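Local coordinates for ATP-binding protein (PDB 5UKV) that probably autophosphorylates on a histidine with ATP, as a sensor histidine kinase of a two-component system, this chain being its dimerization and phosphoacceptor domain, at residues A[24-36]-A[53-65]. The protein carries 1 engineered substitution. Numbering follows the deposited sequence.
Sequences ELRTPLTTIRGFA and RIESEASRMGLLV
The helical hairpin of the DHp domain brings Pro28 and Ile32 of helix 2-40 against Glu57 and Met61 of helix 47-71. The segment axes run antiparallel, at 158°, and approach to 9.0 Å. Met61, a selenomethionine, is a knob among Leu25, Pro28, Leu29 and Ile32. Met61 CG lies 3.5 Å from Pro28 CG. The chain bends at chi3 (80°), and Met61 CE reaches Leu29 CG at 3.9 Å. Ile32 is the reciprocal knob, among Ile54, Glu57, Ala58 and Met61. Ile32 CD1 is 4.0 Å from Met61 SE. Toward the open end of the hairpin, Leu25 CD2 meets Leu64 CB at 3.8 Å and touches Val65. Pro28 lacks an N-H, and helix 2-40 kinks there. The Glu57 chain, bent at chi2 (-49°), crosses Thr31 with Glu57 CG 3.8 Å from Thr31 CG2. Each carboxylate oxygen takes one arginine: Arg53 NH1 meets Glu57 OE2 nearly along its C-O axis, and Arg60 NE meets Glu57 OE1 on the syn side, both at 2.9 Å. Leu29, whose CB points away from helix 47-71, also packs on Gly62 of the second subunit. Apolar packing thus joins the helices; the salt bridges stay within helix 47-71 and probably offset the charge of buried Glu57.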
ATOM      1  N   GLU A  24       6.045  -5.949  -1.570  1.00 22.27           N
ATOM      2  CA  GLU A  24       6.855  -5.134  -0.702  1.00 25.44           C
ATOM      3  C   GLU A  24       6.037  -4.233   0.240  1.00 25.31           C
ATOM      4  O   GLU A  24       6.399  -3.996   1.420  1.00 24.87           O
ATOM      5  CB  GLU A  24       7.771  -4.226  -1.584  1.00 27.95           C
ATOM      6  CG  GLU A  24       9.027  -4.909  -2.205  1.00 31.43           C
ATOM      7  CD  GLU A  24       9.709  -4.062  -3.266  1.00 36.46           C
ATOM      8  OE1 GLU A  24       9.304  -2.864  -3.469  1.00 42.03           O
ATOM      9  OE2 GLU A  24      10.553  -4.641  -4.025  1.00 44.64           O
ATOM     10  N   LEU A  25       4.886  -3.782  -0.250  1.00 22.86           N
ATOM     11  CA  LEU A  25       3.927  -3.048   0.598  1.00 22.60           C
ATOM     12  C   LEU A  25       3.256  -3.915   1.591  1.00 25.52           C
ATOM     13  O   LEU A  25       2.941  -3.494   2.685  1.00 27.68           O
ATOM     14  CB  LEU A  25       2.852  -2.341  -0.290  1.00 23.11           C
ATOM     15  CG  LEU A  25       3.359  -1.256  -1.197  1.00 25.15           C
ATOM     16  CD1 LEU A  25       2.271  -0.932  -2.228  1.00 25.77           C
ATOM     17  CD2 LEU A  25       3.776  -0.054  -0.297  1.00 26.69           C
ATOM     18  N   ARG A  26       3.001  -5.135   1.209  1.00 26.00           N
ATOM     19  CA  ARG A  26       2.306  -6.045   2.052  1.00 30.86           C
ATOM     20  C   ARG A  26       2.973  -6.358   3.354  1.00 30.24           C
ATOM     21  O   ARG A  26       2.326  -6.543   4.319  1.00 28.32           O
ATOM     22  CB  ARG A  26       2.069  -7.332   1.321  1.00 33.62           C
ATOM     23  CG  ARG A  26       0.664  -7.755   1.488  1.00 41.03           C
ATOM     24  CD  ARG A  26       0.557  -9.233   1.401  1.00 45.48           C
ATOM     25  NE  ARG A  26      -0.220  -9.625   0.270  1.00 55.13           N
ATOM     26  CZ  ARG A  26      -0.732 -10.838   0.173  1.00 68.84           C
ATOM     27  NH1 ARG A  26      -1.443 -11.201  -0.881  1.00 76.94           N
ATOM     28  NH2 ARG A  26      -0.507 -11.701   1.141  1.00 68.44           N
ATOM     29  N   THR A  27       4.279  -6.441   3.340  1.00 30.91           N
ATOM     30  CA  THR A  27       4.993  -6.777   4.491  1.00 34.84           C
ATOM     31  C   THR A  27       4.876  -5.744   5.636  1.00 34.16           C
ATOM     32  O   THR A  27       4.445  -6.101   6.688  1.00 34.93           O
ATOM     33  CB  THR A  27       6.436  -7.047   4.110  1.00 39.50           C
ATOM     34  OG1 THR A  27       6.442  -8.026   3.059  1.00 35.84           O
ATOM     35  CG2 THR A  27       7.236  -7.492   5.289  1.00 40.68           C
ATOM     36  N   PRO A  28       5.307  -4.505   5.453  1.00 29.82           N
ATOM     37  CA  PRO A  28       4.973  -3.545   6.520  1.00 29.89           C
ATOM     38  C   PRO A  28       3.443  -3.435   6.903  1.00 29.05           C
ATOM     39  O   PRO A  28       3.085  -3.271   8.086  1.00 29.15           O
ATOM     40  CB  PRO A  28       5.577  -2.254   5.998  1.00 30.73           C
ATOM     41  CG  PRO A  28       5.608  -2.389   4.527  1.00 29.97           C
ATOM     42  CD  PRO A  28       5.843  -3.823   4.278  1.00 30.40           C
ATOM     43  N   LEU A  29       2.526  -3.585   5.968  1.00 26.85           N
ATOM     44  CA  LEU A  29       1.135  -3.585   6.317  1.00 26.60           C
ATOM     45  C   LEU A  29       0.675  -4.639   7.296  1.00 27.67           C
ATOM     46  O   LEU A  29      -0.276  -4.422   8.092  1.00 27.22           O
ATOM     47  CB  LEU A  29       0.219  -3.857   5.080  1.00 29.20           C
ATOM     48  CG  LEU A  29      -0.704  -2.846   4.613  1.00 36.88           C
ATOM     49  CD1 LEU A  29      -1.482  -3.214   3.322  1.00 36.69           C
ATOM     50  CD2 LEU A  29      -1.538  -2.272   5.771  1.00 37.63           C
ATOM     51  N   THR A  30       1.138  -5.870   7.068  1.00 32.36           N
ATOM     52  CA  THR A  30       0.820  -7.015   7.970  1.00 31.84           C
ATOM     53  C   THR A  30       1.343  -6.774   9.371  1.00 28.37           C
ATOM     54  O   THR A  30       0.647  -7.067  10.309  1.00 28.99           O
ATOM     55  CB  THR A  30       1.354  -8.353   7.350  1.00 39.06           C
ATOM     56  OG1 THR A  30       0.593  -8.623   6.166  1.00 40.01           O
ATOM     57  CG2 THR A  30       1.002  -9.507   8.283  1.00 39.67           C
ATOM     58  N   THR A  31       2.514  -6.170   9.543  1.00 26.65           N
ATOM     59  CA  THR A  31       2.904  -5.589  10.808  1.00 27.65           C
ATOM     60  C   THR A  31       1.935  -4.573  11.514  1.00 26.79           C
ATOM     61  O   THR A  31       1.606  -4.749  12.661  1.00 25.39           O
ATOM     62  CB  THR A  31       4.287  -5.008  10.740  1.00 33.33           C
ATOM     63  OG1 THR A  31       5.210  -6.084  10.449  1.00 41.94           O
ATOM     64  CG2 THR A  31       4.752  -4.471  12.070  1.00 35.55           C
ATOM     65  N   ILE A  32       1.562  -3.487  10.815  1.00 23.55           N
ATOM     66  CA  ILE A  32       0.636  -2.559  11.320  1.00 23.33           C
ATOM     67  C   ILE A  32      -0.646  -3.278  11.755  1.00 24.51           C
ATOM     68  O   ILE A  32      -1.163  -3.086  12.884  1.00 26.14           O
ATOM     69  CB  ILE A  32       0.376  -1.474  10.280  1.00 21.80           C
ATOM     70  CG1 ILE A  32       1.599  -0.620   9.991  1.00 22.49           C
ATOM     71  CG2 ILE A  32      -0.774  -0.622  10.764  1.00 22.64           C
ATOM     72  CD1 ILE A  32       1.715   0.031   8.614  1.00 24.44           C
ATOM     73  N   ARG A  33      -1.175  -4.130  10.900  1.00 23.47           N
ATOM     74  CA  ARG A  33      -2.382  -4.858  11.230  1.00 24.77           C
ATOM     75  C   ARG A  33      -2.244  -5.796  12.415  1.00 24.63           C
ATOM     76  O   ARG A  33      -3.059  -5.797  13.259  1.00 25.59           O
ATOM     77  CB  ARG A  33      -2.874  -5.649  10.050  1.00 31.42           C
ATOM     78  CG  ARG A  33      -3.555  -4.832   8.995  1.00 40.49           C
ATOM     79  CD  ARG A  33      -4.033  -5.694   7.865  1.00 47.13           C
ATOM     80  NE  ARG A  33      -5.416  -6.046   8.067  1.00 58.57           N
ATOM     81  CZ  ARG A  33      -6.176  -6.514   7.098  1.00 62.41           C
ATOM     82  NH1 ARG A  33      -5.634  -6.688   5.909  1.00 57.11           N
ATOM     83  NH2 ARG A  33      -7.450  -6.795   7.313  1.00 69.42           N
ATOM     84  N   GLY A  34      -1.164  -6.542  12.457  1.00 24.15           N
ATOM     85  CA  GLY A  34      -0.923  -7.429  13.494  1.00 22.50           C
ATOM     86  C   GLY A  34      -0.813  -6.739  14.816  1.00 20.48           C
ATOM     87  O   GLY A  34      -1.299  -7.228  15.803  1.00 21.22           O
ATOM     88  N   PHE A  35      -0.126  -5.623  14.841  1.00 19.93           N
ATOM     89  CA  PHE A  35       0.061  -4.850  16.068  1.00 21.85           C
ATOM     90  C   PHE A  35      -1.248  -4.257  16.567  1.00 23.67           C
ATOM     91  O   PHE A  35      -1.535  -4.234  17.766  1.00 21.76           O
ATOM     92  CB  PHE A  35       1.179  -3.812  15.942  1.00 22.88           C
ATOM     93  CG  PHE A  35       2.552  -4.339  16.103  1.00 23.69           C
ATOM     94  CD1 PHE A  35       2.871  -5.692  16.005  1.00 27.76           C
ATOM     95  CD2 PHE A  35       3.588  -3.495  16.513  1.00 29.20           C
ATOM     96  CE1 PHE A  35       4.212  -6.150  16.199  1.00 28.42           C
ATOM     97  CE2 PHE A  35       4.927  -3.993  16.714  1.00 28.85           C
ATOM     98  CZ  PHE A  35       5.214  -5.321  16.573  1.00 27.03           C
ATOM     99  N   ALA A  36      -2.077  -3.786  15.645  1.00 23.74           N
ATOM    100  CA  ALA A  36      -3.405  -3.306  16.049  1.00 24.46           C
ATOM    101  C   ALA A  36      -4.306  -4.375  16.554  1.00 26.06           C
ATOM    102  O   ALA A  36      -5.007  -4.194  17.535  1.00 27.48           O
ATOM    103  CB  ALA A  36      -4.068  -2.531  14.904  1.00 23.90           C
ATOM    104  N   ARG A  53       6.245   1.288  16.487  1.00 25.51           N
ATOM    105  CA  ARG A  53       6.481   0.356  15.417  1.00 25.74           C
ATOM    106  C   ARG A  53       5.507   0.628  14.289  1.00 24.54           C
ATOM    107  O   ARG A  53       5.875   0.580  13.169  1.00 22.80           O
ATOM    108  CB  ARG A  53       6.380  -1.084  15.869  1.00 29.57           C
ATOM    109  CG  ARG A  53       6.478  -2.091  14.725  1.00 35.75           C
ATOM    110  CD  ARG A  53       7.734  -1.922  13.862  1.00 45.11           C
ATOM    111  NE  ARG A  53       8.942  -1.962  14.653  1.00 49.33           N
ATOM    112  CZ  ARG A  53      10.168  -1.842  14.190  1.00 54.62           C
ATOM    113  NH1 ARG A  53      10.381  -1.665  12.910  1.00 54.71           N
ATOM    114  NH2 ARG A  53      11.190  -1.924  15.020  1.00 52.44           N
ATOM    115  N   ILE A  54       4.261   0.878  14.629  1.00 21.15           N
ATOM    116  CA  ILE A  54       3.277   1.186  13.656  1.00 22.01           C
ATOM    117  C   ILE A  54       3.643   2.406  12.855  1.00 22.45           C
ATOM    118  O   ILE A  54       3.570   2.386  11.633  1.00 22.81           O
ATOM    119  CB  ILE A  54       1.861   1.315  14.236  1.00 22.01           C
ATOM    120  CG1 ILE A  54       1.337  -0.067  14.628  1.00 21.61           C
ATOM    121  CG2 ILE A  54       0.974   2.094  13.229  1.00 22.86           C
ATOM    122  CD1 ILE A  54       0.085  -0.043  15.536  1.00 23.38           C
ATOM    123  N   GLU A  55       4.113   3.450  13.506  1.00 21.27           N
ATOM    124  CA  GLU A  55       4.529   4.660  12.851  1.00 24.08           C
ATOM    125  C   GLU A  55       5.713   4.431  11.922  1.00 26.34           C
ATOM    126  O   GLU A  55       5.770   4.938  10.862  1.00 25.21           O
ATOM    127  CB  GLU A  55       4.878   5.724  13.883  1.00 26.15           C
ATOM    128  CG  GLU A  55       3.678   6.336  14.544  1.00 28.91           C
ATOM    129  CD  GLU A  55       4.016   7.370  15.627  1.00 38.24           C
ATOM    130  OE1 GLU A  55       4.217   7.001  16.774  1.00 39.24           O
ATOM    131  OE2 GLU A  55       4.066   8.559  15.316  1.00 46.09           O
ATOM    132  N   SER A  56       6.642   3.630  12.367  1.00 27.63           N
ATOM    133  CA  SER A  56       7.811   3.319  11.629  1.00 28.79           C
ATOM    134  C   SER A  56       7.453   2.587  10.334  1.00 27.69           C
ATOM    135  O   SER A  56       7.861   2.956   9.275  1.00 28.79           O
ATOM    136  CB  SER A  56       8.678   2.465  12.532  1.00 31.36           C
ATOM    137  OG  SER A  56       9.786   2.005  11.875  1.00 41.77           O
ATOM    138  N   GLU A  57       6.588   1.616  10.441  1.00 25.81           N
ATOM    139  CA  GLU A  57       6.156   0.843   9.236  1.00 24.63           C
ATOM    140  C   GLU A  57       5.347   1.738   8.293  1.00 25.10           C
ATOM    141  O   GLU A  57       5.531   1.614   7.106  1.00 24.24           O
ATOM    142  CB  GLU A  57       5.459  -0.438   9.619  1.00 27.21           C
ATOM    143  CG  GLU A  57       6.332  -1.441  10.406  1.00 34.01           C
ATOM    144  CD  GLU A  57       7.684  -1.695   9.799  1.00 40.90           C
ATOM    145  OE1 GLU A  57       7.789  -1.788   8.569  1.00 38.75           O
ATOM    146  OE2 GLU A  57       8.669  -1.698  10.554  1.00 53.93           O
ATOM    147  N   ALA A  58       4.593   2.703   8.806  1.00 22.54           N
ATOM    148  CA  ALA A  58       3.775   3.534   7.982  1.00 25.23           C
ATOM    149  C   ALA A  58       4.713   4.458   7.193  1.00 27.38           C
ATOM    150  O   ALA A  58       4.447   4.765   6.029  1.00 24.61           O
ATOM    151  CB  ALA A  58       2.743   4.319   8.774  1.00 22.22           C
ATOM    152  N   SER A  59       5.733   4.975   7.862  1.00 26.07           N
ATOM    153  CA  SER A  59       6.696   5.834   7.197  1.00 28.61           C
ATOM    154  C   SER A  59       7.468   5.050   6.142  1.00 27.22           C
ATOM    155  O   SER A  59       7.640   5.519   5.060  1.00 26.70           O
ATOM    156  CB  SER A  59       7.596   6.601   8.159  1.00 33.69           C
ATOM    157  OG  SER A  59       8.469   5.750   8.762  1.00 40.92           O
ATOM    158  N   ARG A  60       7.878   3.836   6.461  1.00 26.65           N
ATOM    159  CA  ARG A  60       8.496   2.985   5.475  1.00 29.01           C
ATOM    160  C   ARG A  60       7.554   2.817   4.248  1.00 27.34           C
ATOM    161  O   ARG A  60       8.012   2.832   3.127  1.00 25.10           O
ATOM    162  CB  ARG A  60       8.846   1.560   6.044  1.00 32.32           C
ATOM    163  CG  ARG A  60       9.527   0.554   5.118  1.00 40.88           C
ATOM    164  CD  ARG A  60       9.549  -0.907   5.668  1.00 46.16           C
ATOM    165  NE  ARG A  60      10.081  -0.938   7.043  1.00 45.37           N
ATOM    166  CZ  ARG A  60      11.349  -0.748   7.354  1.00 51.58           C
ATOM    167  NH1 ARG A  60      12.234  -0.558   6.410  1.00 49.92           N
ATOM    168  NH2 ARG A  60      11.761  -0.800   8.615  1.00 53.32           N
HETATM  169  N   MSE A  61       6.285   2.509   4.436  1.00 24.45           N
HETATM  170  CA  MSE A  61       5.429   2.392   3.296  1.00 24.23           C
HETATM  171  C   MSE A  61       5.220   3.662   2.583  1.00 23.69           C
HETATM  172  O   MSE A  61       4.993   3.711   1.373  1.00 20.39           O
HETATM  173  CB  MSE A  61       3.951   2.020   3.742  1.00 23.65           C
HETATM  174  CG  MSE A  61       3.849   0.596   4.027  1.00 25.43           C
HETATM  175 SE   MSE A  61       1.974   0.160   4.672  1.00 30.36          SE
HETATM  176  CE  MSE A  61       1.242   0.133   2.920  1.00 27.11           C
ATOM    177  N   GLY A  62       5.319   4.763   3.327  1.00 22.00           N
ATOM    178  CA  GLY A  62       5.186   6.019   2.692  1.00 22.55           C
ATOM    179  C   GLY A  62       6.228   6.282   1.649  1.00 22.94           C
ATOM    180  O   GLY A  62       5.975   6.839   0.559  1.00 23.62           O
ATOM    181  N   LEU A  63       7.433   5.926   1.984  1.00 22.45           N
ATOM    182  CA  LEU A  63       8.491   6.013   1.052  1.00 24.63           C
ATOM    183  C   LEU A  63       8.372   5.081  -0.087  1.00 24.07           C
ATOM    184  O   LEU A  63       8.709   5.442  -1.189  1.00 22.67           O
ATOM    185  CB  LEU A  63       9.780   5.736   1.767  1.00 27.74           C
ATOM    186  CG  LEU A  63      10.127   6.681   2.934  1.00 30.28           C
ATOM    187  CD1 LEU A  63      11.367   6.075   3.584  1.00 33.04           C
ATOM    188  CD2 LEU A  63      10.392   8.040   2.373  1.00 33.06           C
ATOM    189  N   LEU A  64       7.937   3.845   0.135  1.00 22.29           N
ATOM    190  CA  LEU A  64       7.740   2.909  -0.965  1.00 23.38           C
ATOM    191  C   LEU A  64       6.691   3.535  -1.905  1.00 23.02           C
ATOM    192  O   LEU A  64       6.719   3.410  -3.155  1.00 23.78           O
ATOM    193  CB  LEU A  64       7.247   1.523  -0.433  1.00 24.00           C
ATOM    194  CG  LEU A  64       8.375   0.777   0.329  1.00 31.66           C
ATOM    195  CD1 LEU A  64       7.871  -0.327   1.279  1.00 33.22           C
ATOM    196  CD2 LEU A  64       9.538   0.291  -0.590  1.00 31.03           C
ATOM    197  N   VAL A  65       5.603   4.037  -1.332  1.00 23.08           N
ATOM    198  CA  VAL A  65       4.535   4.517  -2.171  1.00 22.10           C
ATOM    199  C   VAL A  65       4.988   5.712  -2.972  1.00 22.68           C
ATOM    200  O   VAL A  65       4.597   5.914  -4.165  1.00 21.32           O
ATOM    201  CB  VAL A  65       3.303   4.871  -1.276  1.00 23.89           C
ATOM    202  CG1 VAL A  65       2.287   5.729  -2.042  1.00 27.36           C
ATOM    203  CG2 VAL A  65       2.633   3.619  -0.854  1.00 25.13           C
TER